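Local structure of endosialidase (Enterobacteria phage phi92, 4HIZ) at the interface of chains A and B. The protein hydrolyses internal alpha-2,8 and alpha-2,9 linkages of sialic acid polymers as an endosialidase of phage phi92. Numbering follows the deposited sequence. Chains: chain A/B, Endosialidase.

The interface of chains A and B. Residues chain A 665-666, 669-671; chain B 654-657, 659.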
ATOM      1  N   GLY A 665     -53.238 -12.093 -22.655  1.00 14.49           N
ATOM      2  CA  GLY A 665     -53.314 -11.546 -24.011  1.00 15.63           C
ATOM      3  C   GLY A 665     -54.038 -10.199 -23.992  1.00 16.57           C
ATOM      4  O   GLY A 665     -54.498  -9.700 -22.924  1.00 18.25           O
ATOM      5  N   GLY A 666     -54.176  -9.628 -25.183  1.00 16.53           N
ATOM      6  CA  GLY A 666     -54.895  -8.380 -25.369  1.00 17.13           C
ATOM      7  C   GLY A 666     -55.427  -8.286 -26.798  1.00 18.03           C
ATOM      8  O   GLY A 666     -55.097  -9.110 -27.638  1.00 18.37           O
ATOM      9  N   ASN A 669     -52.697  -8.279 -29.063  1.00 18.49           N
ATOM     10  CA  ASN A 669     -51.648  -9.209 -28.632  1.00 16.83           C
ATOM     11  C   ASN A 669     -52.318 -10.513 -28.300  1.00 15.85           C
ATOM     12  O   ASN A 669     -52.388 -10.920 -27.122  1.00 15.00           O
ATOM     13  CB  ASN A 669     -50.914  -8.682 -27.398  1.00 16.39           C
ATOM     14  CG  ASN A 669     -50.124  -7.426 -27.688  1.00 15.76           C
ATOM     15  OD1 ASN A 669     -50.665  -6.295 -27.647  1.00 16.68           O
ATOM     16  ND2 ASN A 669     -48.839  -7.594 -27.957  1.00 15.69           N
ATOM     17  N   ARG A 670     -52.865 -11.150 -29.333  1.00 15.96           N
ATOM     18  CA  ARG A 670     -53.607 -12.393 -29.139  1.00 15.75           C
ATOM     19  C   ARG A 670     -52.662 -13.584 -29.202  1.00 14.77           C
ATOM     20  O   ARG A 670     -51.830 -13.679 -30.099  1.00 15.40           O
ATOM     21  CB  ARG A 670     -54.691 -12.549 -30.216  1.00 16.24           C
ATOM     22  CG  ARG A 670     -55.834 -11.558 -30.081  1.00 17.83           C
ATOM     23  CD  ARG A 670     -56.604 -11.472 -31.383  1.00 20.32           C
ATOM     24  NE  ARG A 670     -55.825 -10.844 -32.450  1.00 24.25           N
ATOM     25  CZ  ARG A 670     -56.363 -10.477 -33.601  1.00 32.44           C
ATOM     26  NH1 ARG A 670     -57.662 -10.677 -33.813  1.00 36.43           N
ATOM     27  NH2 ARG A 670     -55.617  -9.906 -34.528  1.00 35.93           N
ATOM     28  N   TRP A 671     -52.802 -14.507 -28.259  1.00 14.08           N
ATOM     29  CA  TRP A 671     -52.080 -15.792 -28.362  1.00 14.00           C
ATOM     30  C   TRP A 671     -52.572 -16.496 -29.618  1.00 14.86           C
ATOM     31  O   TRP A 671     -53.731 -16.330 -30.017  1.00 15.63           O
ATOM     32  CB  TRP A 671     -52.389 -16.680 -27.156  1.00 14.66           C
ATOM     33  CG  TRP A 671     -52.052 -16.029 -25.856  1.00 15.25           C
ATOM     34  CD1 TRP A 671     -52.915 -15.341 -25.016  1.00 15.28           C
ATOM     35  CD2 TRP A 671     -50.752 -15.938 -25.253  1.00 14.76           C
ATOM     36  NE1 TRP A 671     -52.216 -14.853 -23.932  1.00 14.93           N
ATOM     37  CE2 TRP A 671     -50.900 -15.216 -24.039  1.00 14.61           C
ATOM     38  CE3 TRP A 671     -49.492 -16.427 -25.595  1.00 14.81           C
ATOM     39  CZ2 TRP A 671     -49.828 -14.946 -23.190  1.00 14.71           C
ATOM     40  CZ3 TRP A 671     -48.414 -16.160 -24.744  1.00 15.15           C
ATOM     41  CH2 TRP A 671     -48.599 -15.442 -23.540  1.00 15.05           C
TER
ATOM     42  N   PHE B 654     -50.608  -9.867 -19.180  1.00 12.59           N
ATOM     43  CA  PHE B 654     -49.545 -10.766 -19.620  1.00 12.91           C
ATOM     44  C   PHE B 654     -49.896 -11.231 -21.032  1.00 13.19           C
ATOM     45  O   PHE B 654     -50.966 -11.846 -21.256  1.00 13.15           O
ATOM     46  CB  PHE B 654     -49.450 -11.958 -18.659  1.00 13.53           C
ATOM     47  CG  PHE B 654     -48.354 -12.914 -18.999  1.00 15.30           C
ATOM     48  CD1 PHE B 654     -47.045 -12.606 -18.685  1.00 17.90           C
ATOM     49  CD2 PHE B 654     -48.633 -14.092 -19.666  1.00 15.75           C
ATOM     50  CE1 PHE B 654     -46.012 -13.486 -18.999  1.00 20.73           C
ATOM     51  CE2 PHE B 654     -47.606 -14.976 -19.966  1.00 16.63           C
ATOM     52  CZ  PHE B 654     -46.300 -14.657 -19.654  1.00 18.87           C
ATOM     53  N   MET B 655     -49.000 -10.934 -21.972  1.00 12.69           N
ATOM     54  CA  MET B 655     -49.318 -10.986 -23.399  1.00 13.79           C
ATOM     55  C   MET B 655     -48.149 -11.550 -24.207  1.00 13.10           C
ATOM     56  O   MET B 655     -46.992 -11.449 -23.794  1.00 12.59           O
ATOM     57  CB  MET B 655     -49.585  -9.561 -23.901  1.00 16.34           C
ATOM     58  CG  MET B 655     -50.797  -8.911 -23.262  1.00 18.34           C
ATOM     59  SD  MET B 655     -50.743  -7.127 -23.580  1.00 21.54           S
ATOM     60  CE  MET B 655     -49.541  -6.685 -22.279  1.00 20.95           C
ATOM     61  N   PRO B 656     -48.455 -12.112 -25.380  1.00 12.85           N
ATOM     62  CA  PRO B 656     -47.393 -12.378 -26.358  1.00 13.09           C
ATOM     63  C   PRO B 656     -46.914 -11.055 -26.956  1.00 14.16           C
ATOM     64  O   PRO B 656     -47.694 -10.116 -27.117  1.00 14.82           O
ATOM     65  CB  PRO B 656     -48.100 -13.222 -27.414  1.00 12.62           C
ATOM     66  CG  PRO B 656     -49.511 -12.787 -27.384  1.00 12.65           C
ATOM     67  CD  PRO B 656     -49.801 -12.374 -25.931  1.00 12.91           C
ATOM     68  N   TYR B 657     -45.635 -10.966 -27.306  1.00 14.74           N
ATOM     69  CA  TYR B 657     -45.104  -9.719 -27.865  1.00 16.02           C
ATOM     70  C   TYR B 657     -45.722  -9.423 -29.241  1.00 15.43           C
ATOM     71  O   TYR B 657     -46.092  -8.292 -29.526  1.00 17.94           O
ATOM     72  CB  TYR B 657     -43.592  -9.842 -27.998  1.00 19.72           C
ATOM     73  CG  TYR B 657     -42.871  -8.538 -28.275  1.00 25.30           C
ATOM     74  CD1 TYR B 657     -42.731  -7.586 -27.270  1.00 28.58           C
ATOM     75  CD2 TYR B 657     -42.311  -8.271 -29.524  1.00 29.30           C
ATOM     76  CE1 TYR B 657     -42.060  -6.388 -27.498  1.00 33.54           C
ATOM     77  CE2 TYR B 657     -41.621  -7.068 -29.768  1.00 34.10           C
ATOM     78  CZ  TYR B 657     -41.506  -6.136 -28.733  1.00 38.20           C
ATOM     79  OH  TYR B 657     -40.842  -4.935 -28.918  1.00 44.51           O
ATOM     80  N   ASP B 659     -48.671 -10.386 -32.232  1.00 16.91           N
ATOM     81  CA  ASP B 659     -50.068 -10.807 -32.306  1.00 18.20           C
ATOM     82  C   ASP B 659     -50.241 -12.053 -33.179  1.00 18.15           C
ATOM     83  O   ASP B 659     -49.676 -12.149 -34.284  1.00 19.23           O
ATOM     84  CB  ASP B 659     -50.852  -9.625 -32.908  1.00 20.08           C
ATOM     85  CG  ASP B 659     -52.338  -9.854 -32.969  1.00 23.50           C
ATOM     86  OD1 ASP B 659     -52.946 -10.367 -32.019  1.00 21.57           O
ATOM     87  OD2 ASP B 659     -52.911  -9.474 -33.995  1.00 29.23           O
TER
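Carboxylate oxygen OD1 of B:Asp659 takes two bonds from one residue of the other chain. The backbone N of A:Arg670 reaches the anti lone pair of OD1 of B:Asp659 at 2.8 Å, and NE of the same arginine points straight at its syn lone pair. OD2 of B:Asp659 receives NH2 of A:Arg670 at 2.8 Å, again through a syn lone pair, closing a side-on salt bridge. Guanidinium and carboxylate planes lie 3° apart, and the bend of the arginine at chi3 (-69°) turns the NE edge back toward the same oxygen that its own backbone binds. Arginine suits this place because it offers two parallel N-H groups to a two-oxygen acceptor, and aspartate because its short chain, with CG anti to the backbone N (chi1 -176°), presents a carboxylate whose rotation the three N-H groups of A:Arg670 should restrain.

Next to this pair, the amide ND2 of A:Asn669 donates to the carbonyl O of B:Pro656 at 2.9 Å, coming nearly head-on to the C=O; a neutral amide serves a backbone carbonyl without adding charge. CD of B:Pro656 sits over the face of the A:Trp671 indole, 3.7 Å from the centroid of its six-membered ring, a CH-pi contact that the polarised C-H groups beside a proline nitrogen favour. The B:Phe654 and A:Trp671 side chains cross at about a right angle, CE2 of the flat, apolar phenyl lying 3.7 Å from CH2 on the six-membered rim of the A:Trp671 indole, while the carbonyl O of B:Phe654 accepts the N of A:Gly665 at 2.7 Å. A:Gly665, with no side chain, lets CG of B:Met655, whose flexible apolar chain can follow the backbone, rest on its CA at 3.7 Å. The patch thus joins strand 654-656 of one subunit to a C-terminal loop of its neighbour, and likely steadies the end of the trimeric stalk.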